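Local coordinates for protein TetR-family transcriptional regulator (Streptomyces coelicolor A3, PDB 2QIB) that probably binds cis-regulatory DNA through an N-terminal helix-turn-helix domain and so regulates transcription, as other TetR-family regulators do, at residues A[22-25]-A[26-30]; A[33-36]-A[37-40]; A[116-119]-A[120-123]; A[148-151]-A[152-156]. All blocks are in the same frame, centred on the assembly; numbering follows the deposited sequence.

Interaction 1: A[22-25]-A[26-30]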
loop_
_atom_site.group_PDB
_atom_site.type_symbol
_atom_site.label_atom_id
_atom_site.label_comp_id
_atom_site.label_asym_id
_atom_site.label_seq_id
_atom_site.Cartn_x
_atom_site.Cartn_y
_atom_site.Cartn_z
ATOM N N ALA A 22 -19.026 -12.272 16.589
ATOM C CA ALA A 22 -18.736 -10.949 16.016
ATOM C C ALA A 22 -17.730 -11.029 14.889
ATOM O O ALA A 22 -17.910 -10.407 13.827
ATOM C CB ALA A 22 -18.241 -9.992 17.091
ATOM N N LEU A 23 -16.650 -11.771 15.123
ATOM C CA LEU A 23 -15.630 -11.924 14.092
ATOM C C LEU A 23 -16.226 -12.569 12.842
ATOM O O LEU A 23 -15.948 -12.129 11.716
ATOM C CB LEU A 23 -14.465 -12.758 14.622
ATOM C CG LEU A 23 -13.325 -12.878 13.591
ATOM C CD1 LEU A 23 -12.934 -11.521 12.942
ATOM C CD2 LEU A 23 -12.147 -13.484 14.286
ATOM N N ASP A 24 -17.067 -13.579 13.034
ATOM C CA ASP A 24 -17.716 -14.225 11.892
ATOM C C ASP A 24 -18.526 -13.218 11.037
ATOM O O ASP A 24 -18.376 -13.142 9.825
ATOM C CB ASP A 24 -18.643 -15.347 12.360
ATOM C CG ASP A 24 -19.309 -16.064 11.190
ATOM O OD1 ASP A 24 -18.593 -16.471 10.269
ATOM O OD2 ASP A 24 -20.543 -16.203 11.178
ATOM N N LEU A 25 -19.370 -12.432 11.697
ATOM C CA LEU A 25 -20.232 -11.479 10.997
ATOM C C LEU A 25 -19.451 -10.330 10.384
ATOM O O LEU A 25 -19.700 -9.982 9.227
ATOM C CB LEU A 25 -21.369 -10.982 11.905
ATOM C CG LEU A 25 -22.351 -12.077 12.363
ATOM C CD1 LEU A 25 -23.522 -11.413 13.110
ATOM C CD2 LEU A 25 -22.845 -12.912 11.195
ATOM N N PHE A 26 -18.498 -9.775 11.143
ATOM C CA PHE A 26 -17.652 -8.685 10.641
ATOM C C PHE A 26 -16.696 -9.177 9.552
ATOM O O PHE A 26 -16.118 -8.362 8.815
ATOM C CB PHE A 26 -16.869 -8.031 11.767
ATOM C CG PHE A 26 -17.711 -7.146 12.668
ATOM C CD1 PHE A 26 -18.484 -6.101 12.122
ATOM C CD2 PHE A 26 -17.696 -7.311 14.054
ATOM C CE1 PHE A 26 -19.236 -5.245 12.975
ATOM C CE2 PHE A 26 -18.427 -6.490 14.897
ATOM C CZ PHE A 26 -19.218 -5.454 14.366
ATOM N N SER A 27 -16.506 -10.492 9.446
ATOM C CA SER A 27 -15.696 -11.026 8.344
ATOM C C SER A 27 -16.527 -11.091 7.066
ATOM O O SER A 27 -16.010 -10.884 5.961
ATOM C CB SER A 27 -15.126 -12.410 8.669
ATOM O OG SER A 27 -14.169 -12.267 9.719
ATOM N N ARG A 28 -17.818 -11.387 7.218
ATOM C CA ARG A 28 -18.720 -11.642 6.098
ATOM C C ARG A 28 -19.261 -10.402 5.406
ATOM O O ARG A 28 -19.643 -10.468 4.236
ATOM C CB ARG A 28 -19.923 -12.480 6.572
ATOM C CG ARG A 28 -19.548 -13.895 6.945
ATOM C CD ARG A 28 -20.675 -14.516 7.803
ATOM N NE ARG A 28 -21.520 -15.316 6.947
ATOM C CZ ARG A 28 -21.368 -16.623 6.771
ATOM N NH1 ARG A 28 -20.440 -17.289 7.450
ATOM N NH2 ARG A 28 -22.169 -17.265 5.938
ATOM N N ARG A 29 -19.342 -9.296 6.136
ATOM C CA ARG A 29 -20.000 -8.101 5.630
ATOM C C ARG A 29 -19.294 -6.868 6.110
ATOM O O ARG A 29 -18.654 -6.887 7.181
ATOM C CB ARG A 29 -21.446 -8.010 6.173
ATOM C CG ARG A 29 -22.315 -9.193 5.847
ATOM C CD ARG A 29 -23.799 -8.847 6.065
ATOM N NE ARG A 29 -24.206 -8.791 7.486
ATOM C CZ ARG A 29 -24.444 -9.845 8.262
ATOM N NH1 ARG A 29 -24.287 -11.090 7.800
ATOM N NH2 ARG A 29 -24.891 -9.649 9.498
ATOM N N SER A 30 -19.453 -5.772 5.375
ATOM C CA SER A 30 -18.976 -4.490 5.867
ATOM C C SER A 30 -19.678 -4.164 7.194
ATOM O O SER A 30 -20.830 -4.606 7.419
ATOM C CB SER A 30 -19.191 -3.374 4.837
ATOM O OG SER A 30 -20.523 -3.375 4.388
#

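Interaction 2: A[33-36]-A[37-40]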
loop_
_atom_site.group_PDB
_atom_site.type_symbol
_atom_site.label_atom_id
_atom_site.label_comp_id
_atom_site.label_asym_id
_atom_site.label_seq_id
_atom_site.Cartn_x
_atom_site.Cartn_y
_atom_site.Cartn_z
ATOM N N GLU A 33 -23.293 -3.164 7.998
ATOM C CA GLU A 33 -24.329 -4.179 7.797
ATOM C C GLU A 33 -24.316 -5.269 8.874
ATOM O O GLU A 33 -24.857 -6.333 8.649
ATOM C CB GLU A 33 -24.202 -4.849 6.421
ATOM C CG GLU A 33 -24.214 -3.869 5.259
ATOM C CD GLU A 33 -24.281 -4.577 3.915
ATOM O OE1 GLU A 33 -23.723 -5.686 3.785
ATOM O OE2 GLU A 33 -24.884 -4.008 2.972
ATOM N N VAL A 34 -23.655 -5.010 10.006
ATOM C CA VAL A 34 -23.640 -5.951 11.121
ATOM C C VAL A 34 -24.162 -5.212 12.336
ATOM O O VAL A 34 -23.629 -4.175 12.704
ATOM C CB VAL A 34 -22.205 -6.508 11.398
ATOM C CG1 VAL A 34 -22.216 -7.448 12.610
ATOM C CG2 VAL A 34 -21.695 -7.272 10.150
ATOM N N SER A 35 -25.210 -5.743 12.956
ATOM C CA SER A 35 -25.828 -5.083 14.123
ATOM C C SER A 35 -25.625 -5.886 15.405
ATOM O O SER A 35 -25.377 -7.088 15.380
ATOM C CB SER A 35 -27.338 -4.910 13.921
ATOM O OG SER A 35 -28.001 -6.171 13.933
ATOM N N ILE A 36 -25.795 -5.215 16.538
ATOM C CA ILE A 36 -25.801 -5.918 17.828
ATOM C C ILE A 36 -26.892 -6.974 17.863
ATOM O O ILE A 36 -26.660 -8.100 18.328
ATOM C CB ILE A 36 -25.956 -4.941 19.007
ATOM C CG1 ILE A 36 -24.770 -3.974 19.077
ATOM C CG2 ILE A 36 -26.234 -5.709 20.340
ATOM C CD1 ILE A 36 -23.401 -4.639 19.226
ATOM N N ASP A 37 -28.082 -6.629 17.360
ATOM C CA ASP A 37 -29.180 -7.598 17.299
ATOM C C ASP A 37 -28.779 -8.874 16.521
ATOM O O ASP A 37 -29.133 -9.989 16.901
ATOM C CB ASP A 37 -30.420 -6.961 16.684
ATOM C CG ASP A 37 -31.151 -6.028 17.659
ATOM O OD1 ASP A 37 -30.819 -6.022 18.873
ATOM O OD2 ASP A 37 -32.080 -5.315 17.216
ATOM N N GLU A 38 -28.031 -8.711 15.433
ATOM C CA GLU A 38 -27.620 -9.878 14.641
ATOM C C GLU A 38 -26.604 -10.729 15.403
ATOM O O GLU A 38 -26.612 -11.966 15.335
ATOM C CB GLU A 38 -27.072 -9.431 13.290
ATOM C CG GLU A 38 -28.193 -8.955 12.367
ATOM C CD GLU A 38 -27.677 -8.256 11.118
ATOM O OE1 GLU A 38 -26.530 -7.814 11.124
ATOM O OE2 GLU A 38 -28.453 -8.139 10.145
ATOM N N ILE A 39 -25.704 -10.043 16.099
ATOM C CA ILE A 39 -24.704 -10.711 16.925
ATOM C C ILE A 39 -25.397 -11.494 18.063
ATOM O O ILE A 39 -25.115 -12.682 18.257
ATOM C CB ILE A 39 -23.656 -9.687 17.436
ATOM C CG1 ILE A 39 -22.807 -9.184 16.243
ATOM C CG2 ILE A 39 -22.773 -10.321 18.541
ATOM C CD1 ILE A 39 -21.912 -7.923 16.582
ATOM N N ALA A 40 -26.317 -10.833 18.762
ATOM C CA ALA A 40 -27.099 -11.472 19.839
ATOM C C ALA A 40 -27.817 -12.688 19.284
ATOM O O ALA A 40 -27.733 -13.783 19.849
ATOM C CB ALA A 40 -28.106 -10.483 20.448
#

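Interaction 3: A[116-119]-A[120-123]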
loop_
_atom_site.group_PDB
_atom_site.type_symbol
_atom_site.label_atom_id
_atom_site.label_comp_id
_atom_site.label_asym_id
_atom_site.label_seq_id
_atom_site.Cartn_x
_atom_site.Cartn_y
_atom_site.Cartn_z
ATOM N N VAL A 116 -11.134 6.359 9.023
ATOM C CA VAL A 116 -12.346 5.719 9.535
ATOM C C VAL A 116 -12.017 4.934 10.812
ATOM O O VAL A 116 -12.807 4.920 11.771
ATOM C CB VAL A 116 -13.019 4.779 8.456
ATOM C CG1 VAL A 116 -14.143 3.919 9.070
ATOM C CG2 VAL A 116 -13.562 5.591 7.279
ATOM N N GLY A 117 -10.842 4.305 10.832
ATOM C CA GLY A 117 -10.463 3.458 11.957
ATOM C C GLY A 117 -10.372 4.212 13.271
ATOM O O GLY A 117 -10.009 5.394 13.290
ATOM N N SER A 118 -10.715 3.543 14.372
ATOM C CA SER A 118 -10.457 4.107 15.688
ATOM C C SER A 118 -8.952 4.054 15.903
ATOM O O SER A 118 -8.221 3.382 15.148
ATOM C CB SER A 118 -11.166 3.326 16.785
ATOM O OG SER A 118 -10.671 2.010 16.867
ATOM N N THR A 119 -8.491 4.756 16.928
ATOM C CA THR A 119 -7.086 4.699 17.296
ATOM C C THR A 119 -6.684 3.254 17.559
ATOM O O THR A 119 -5.578 2.817 17.177
ATOM C CB THR A 119 -6.809 5.579 18.531
ATOM O OG1 THR A 119 -6.930 6.951 18.138
ATOM C CG2 THR A 119 -5.398 5.315 19.100
ATOM N N THR A 120 -7.589 2.513 18.189
ATOM C CA THR A 120 -7.333 1.136 18.519
ATOM C C THR A 120 -7.245 0.286 17.248
ATOM O O THR A 120 -6.307 -0.501 17.134
ATOM C CB THR A 120 -8.363 0.596 19.504
ATOM O OG1 THR A 120 -8.165 1.278 20.757
ATOM C CG2 THR A 120 -8.192 -0.894 19.725
ATOM N N THR A 121 -8.196 0.451 16.324
ATOM C CA THR A 121 -8.156 -0.368 15.086
ATOM C C THR A 121 -6.910 -0.066 14.253
ATOM O O THR A 121 -6.264 -0.989 13.766
ATOM C CB THR A 121 -9.433 -0.322 14.197
ATOM O OG1 THR A 121 -9.589 0.951 13.563
ATOM C CG2 THR A 121 -10.675 -0.641 15.006
ATOM N N ASN A 122 -6.578 1.214 14.100
ATOM C CA ASN A 122 -5.323 1.599 13.395
ATOM C C ASN A 122 -4.078 1.021 14.020
ATOM O O ASN A 122 -3.161 0.605 13.293
ATOM C CB ASN A 122 -5.164 3.114 13.319
ATOM C CG ASN A 122 -6.289 3.758 12.583
ATOM O OD1 ASN A 122 -7.031 3.080 11.862
ATOM N ND2 ASN A 122 -6.468 5.072 12.785
ATOM N N ALA A 123 -4.031 1.021 15.360
ATOM C CA ALA A 123 -2.922 0.414 16.091
ATOM C C ALA A 123 -2.826 -1.098 15.827
ATOM O O ALA A 123 -1.728 -1.606 15.604
ATOM C CB ALA A 123 -3.041 0.693 17.585
#

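Interaction 4: A[148-151]-A[152-156]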
loop_
_atom_site.group_PDB
_atom_site.type_symbol
_atom_site.label_atom_id
_atom_site.label_comp_id
_atom_site.label_asym_id
_atom_site.label_seq_id
_atom_site.Cartn_x
_atom_site.Cartn_y
_atom_site.Cartn_z
ATOM N N ARG A 148 17.756 1.631 3.354
ATOM C CA ARG A 148 17.308 1.140 2.054
ATOM C C ARG A 148 16.551 -0.156 2.242
ATOM O O ARG A 148 15.502 -0.365 1.610
ATOM C CB ARG A 148 18.482 0.955 1.092
ATOM C CG ARG A 148 18.915 2.298 0.495
ATOM C CD ARG A 148 20.220 2.233 -0.286
ATOM N NE ARG A 148 20.527 3.584 -0.774
ATOM C CZ ARG A 148 21.019 4.576 -0.029
ATOM N NH1 ARG A 148 21.282 4.397 1.269
ATOM N NH2 ARG A 148 21.245 5.775 -0.585
ATOM N N LEU A 149 17.063 -0.996 3.138
ATOM C CA LEU A 149 16.419 -2.280 3.416
ATOM C C LEU A 149 15.079 -2.063 4.100
ATOM O O LEU A 149 14.075 -2.714 3.748
ATOM C CB LEU A 149 17.303 -3.180 4.275
ATOM C CG LEU A 149 16.662 -4.528 4.607
ATOM C CD1 LEU A 149 16.280 -5.334 3.326
ATOM C CD2 LEU A 149 17.623 -5.342 5.481
ATOM N N GLU A 150 15.052 -1.171 5.092
ATOM C CA GLU A 150 13.783 -0.893 5.772
ATOM C C GLU A 150 12.735 -0.426 4.769
ATOM O O GLU A 150 11.590 -0.869 4.817
ATOM C CB GLU A 150 13.952 0.123 6.886
ATOM C CG GLU A 150 12.615 0.488 7.500
ATOM C CD GLU A 150 12.704 1.331 8.752
ATOM O OE1 GLU A 150 13.834 1.678 9.174
ATOM O OE2 GLU A 150 11.630 1.612 9.315
ATOM N N LEU A 151 13.125 0.441 3.835
ATOM C CA LEU A 151 12.133 0.980 2.889
ATOM C C LEU A 151 11.629 -0.118 1.944
ATOM O O LEU A 151 10.415 -0.228 1.704
ATOM C CB LEU A 151 12.750 2.135 2.108
ATOM C CG LEU A 151 11.743 2.881 1.226
ATOM C CD1 LEU A 151 12.005 4.396 1.131
ATOM C CD2 LEU A 151 11.757 2.265 -0.145
ATOM N N VAL A 152 12.539 -0.935 1.425
ATOM C CA VAL A 152 12.145 -2.025 0.521
ATOM C C VAL A 152 11.174 -2.950 1.241
ATOM O O VAL A 152 10.124 -3.306 0.681
ATOM C CB VAL A 152 13.340 -2.815 -0.024
ATOM C CG1 VAL A 152 12.840 -4.077 -0.745
ATOM C CG2 VAL A 152 14.138 -1.924 -0.959
ATOM N N VAL A 153 11.510 -3.319 2.472
ATOM C CA VAL A 153 10.656 -4.284 3.203
ATOM C C VAL A 153 9.283 -3.679 3.506
ATOM O O VAL A 153 8.249 -4.276 3.214
ATOM C CB VAL A 153 11.354 -4.814 4.466
ATOM C CG1 VAL A 153 10.369 -5.700 5.297
ATOM C CG2 VAL A 153 12.645 -5.581 4.099
ATOM N N ARG A 154 9.249 -2.471 4.077
ATOM C CA ARG A 154 7.960 -1.887 4.412
ATOM C C ARG A 154 7.136 -1.597 3.152
ATOM O O ARG A 154 5.894 -1.750 3.154
ATOM C CB ARG A 154 8.171 -0.660 5.276
ATOM C CG ARG A 154 8.841 -0.978 6.623
ATOM C CD ARG A 154 8.464 0.127 7.615
ATOM N NE ARG A 154 9.087 -0.025 8.933
ATOM C CZ ARG A 154 8.564 -0.701 9.962
ATOM N NH1 ARG A 154 7.411 -1.360 9.857
ATOM N NH2 ARG A 154 9.192 -0.704 11.130
ATOM N N SER A 155 7.803 -1.199 2.071
ATOM C CA SER A 155 7.060 -0.878 0.839
ATOM C C SER A 155 6.521 -2.187 0.215
ATOM O O SER A 155 5.407 -2.182 -0.367
ATOM C CB SER A 155 7.904 -0.084 -0.174
ATOM O OG SER A 155 8.962 -0.866 -0.658
ATOM N N TRP A 156 7.243 -3.294 0.414
ATOM C CA TRP A 156 6.748 -4.604 -0.047
ATOM C C TRP A 156 5.510 -5.023 0.746
ATOM O O TRP A 156 4.559 -5.541 0.179
ATOM C CB TRP A 156 7.796 -5.696 0.038
ATOM C CG TRP A 156 7.255 -7.004 -0.477
ATOM C CD1 TRP A 156 7.220 -7.464 -1.776
ATOM C CD2 TRP A 156 6.619 -8.001 0.321
ATOM N NE1 TRP A 156 6.614 -8.741 -1.810
ATOM C CE2 TRP A 156 6.223 -9.058 -0.542
ATOM C CE3 TRP A 156 6.322 -8.097 1.697
ATOM C CZ2 TRP A 156 5.578 -10.208 -0.058
ATOM C CZ3 TRP A 156 5.681 -9.274 2.171
ATOM C CH2 TRP A 156 5.308 -10.283 1.282
HETATM O O HOH W 1 11.598 0.827 12.228
#

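Interaction 1: A[22-25]-A[26-30]
Phe26 lies back over the turn begun by Ala22. Its ring atom CD2 is 4.1 Å from Ala22 CB, and the ring meets the Ala22 carbonyl obliquely. Phe26 CG stands beside its own backbone N, anti to the carbonyl carbon (chi1 -74°), which brings the ring back along the helix. Phe26 N itself gives a straight hydrogen bond to Ala22 O at 2.8 Å. On another side of the same helix, Asp24 and Arg28 form a long, weak salt bridge, with Asp24 OD1 3.5 Å from Arg28 NH1. OD1 comes to the guanidinium near its plane, but the carboxylate plane is turned 64° from it. Leu25 and Arg29 lie side by side and point the same way, and Leu25 CD2 is 4.1 Å from Arg29 NH1.

This is the last part of helix 11-28, the first helix of the TetR-type DNA-binding domain. The backbone leaves helical angles at Arg29, and the bond from Arg29 N to Leu25 O is already weak. The Arg29 guanidinium is fixed from outside, by Glu33 O and the carboxylate of Glu38. Phe26 also meets Tyr61 edge-to-face and packs on Val34 and Ile39. With an alanine in place of Phe26, Tyr61 would probably lose its ring partner and a gap would open between helices 11-28, 36-43 and 57-75. Ala22 and Leu23 rest on helix 57-75, through Leu60 and Ala64 respectively.

Interaction 2: A[33-36]-A[37-40]
Ser35 and Glu38 form a capping box at the start of helix 36-43, the first helix of the predicted helix-turn-helix motif. Two reciprocal hydrogen bonds define it. Ser35 OG accepts from Glu38 N at 3.0 Å. In return Ser35 N gives its hydrogen to Glu38 OE1 at 3.1 Å, reaching that oxygen from above the carboxylate plane, 42° out of it. Chi1 of 68° places Ser35 OG between the backbone N and the carbonyl carbon, where it faces the first turn. The Glu38 chain is extended beyond CG and runs back past Ser35 OG, which brings its carboxylate to Ser35 N.

Regular helical bonding follows at once. Ile39 N bonds to Ser35 O at 3.1 Å, and Ala40 N to Ile36 O at 2.8 Å. The second of these is nearly linear, at 173°. Acidic groups at this N-terminal end of the helix would probably also suit its dipole.

Salt bridges tie this helix start to its neighbours: Glu38 OE1 serves both the cap and Arg29 at the end of helix 11-28, and Asp37 OD1 is paired with Arg47 of helix 47-53, the second helix of the motif.

The apolar contacts lie on the inner side. Ile36 packs on Val50 and Tyr51 of helix 47-53, while Ile39 reaches Leu18 and Leu25 of helix 11-28 and Leu60 of helix 57-75. Val34 and Ile39 cross at about a right angle, with Val34 CG1 4.0 Å from Ile39 CD1.

Interaction 3: A[116-119]-A[120-123]
Ser118 and Thr121 face each other across the first turn of helix 119-140, each with its hydroxyl between its own backbone N and carbonyl carbon. For Ser118 (chi1 64°) this points OG at the start of the helix, where it accepts a hydrogen bond from Thr121 N at 3.0 Å. The methyl CG2 of Thr121 lies alongside that hydroxyl, 3.2 Å from Ser118 OG. Thr121 OG1 is turned back instead toward the incoming chain, and it sits 3.1 Å from Gly117 CA.

Asn122, the next residue, reaches back with its amide beside Gly117, and its OD1 is 3.5 Å from Gly117 CA. Gly117 has no side chain, which lets both Asn122 OD1 and Thr121 OG1 come close to its CA. Asn122 ND2 is bonded to Pro114 O, in helix 103-116. Replacing Asn122 with a leucine would probably leave Pro114 O without this donor and loosen the tie between the two helices. Asn122 N makes a nearly linear bond to Ser118 O at 2.9 Å.

Ser118 OG is also bonded to Glu62 of helix 57-75, and Thr121 packs on Tyr61 and Leu65 of that helix. This is a serine N-cap following the short link from helix 103-116, in the TetR C-terminal domain.

Interaction 4: A[148-151]-A[152-156]
Glu150 and Arg154 form an i to i+4 salt bridge on helix 147-168 of the TetR C-terminal domain, on a part of the helix that also meets the second subunit. Arg154 NE gives a nearly straight hydrogen bond to Glu150 OE2 at 3.0 Å. The oxygen lies at the guanidinium edge, 3° from its plane, and is met on its anti side. The two flat groups are nonetheless turned 56° from each other. With CG anti to the backbone N (chi1 175°), the extended Glu150 chain carries OE2 forward to Arg154, whose CG stands beside its own backbone N and leads the chain back. A water bridges the pair as well: it donates to Glu150 OE2 and accepts from Arg154 NH2 at 3.1 Å. Arg154 NH2 is further held by Gln130, and its guanidinium makes a cation-pi contact with Tyr133.

The apolar contact is on the neighbouring face. Leu149 and Val153 lie side by side and point the same way, with Leu149 CD1 3.7 Å from Val153 CG2.

Backbone bonds run regularly, as from Val153 N to Leu149 O at 2.9 Å. The buried hydroxyl of Ser155 sits close to two carbonyls of the preceding turn, 2.8 Å from OG to Leu151 O and 3.0 Å from OG to Val152 O.

In the second subunit, Arg148 pairs with Glu177 and Glu150 with Arg172, while Leu151 packs on Leu166 and Ser155 on Leu159. Within the chain, Val153 rests on helix 119-140, Val152 on helix 175-194, and Leu149 on both of these and on helix 198-209.

How the interactions relate
Interactions 1 and 2 belong to the DNA-binding domain and touch each other, their centres 10 Å apart. Both are partly buried. One ends helix 11-28 and the other starts helix 36-43. Interactions 3 and 4 lie in the C-terminal domain, on consecutive helices, without touching. Interactions 2 and 3 both use a serine N-cap, and in interaction 2 a glutamate carboxylate completes a capping box. Interaction 3 is a surface contact of small hydroxyls and an amide, tied to helix 57-75. Interaction 4 is buried and faces the second subunit. The ion pair within interaction 4 is short and straight, whereas that of interaction 1 is long and weak, on exposed side chains.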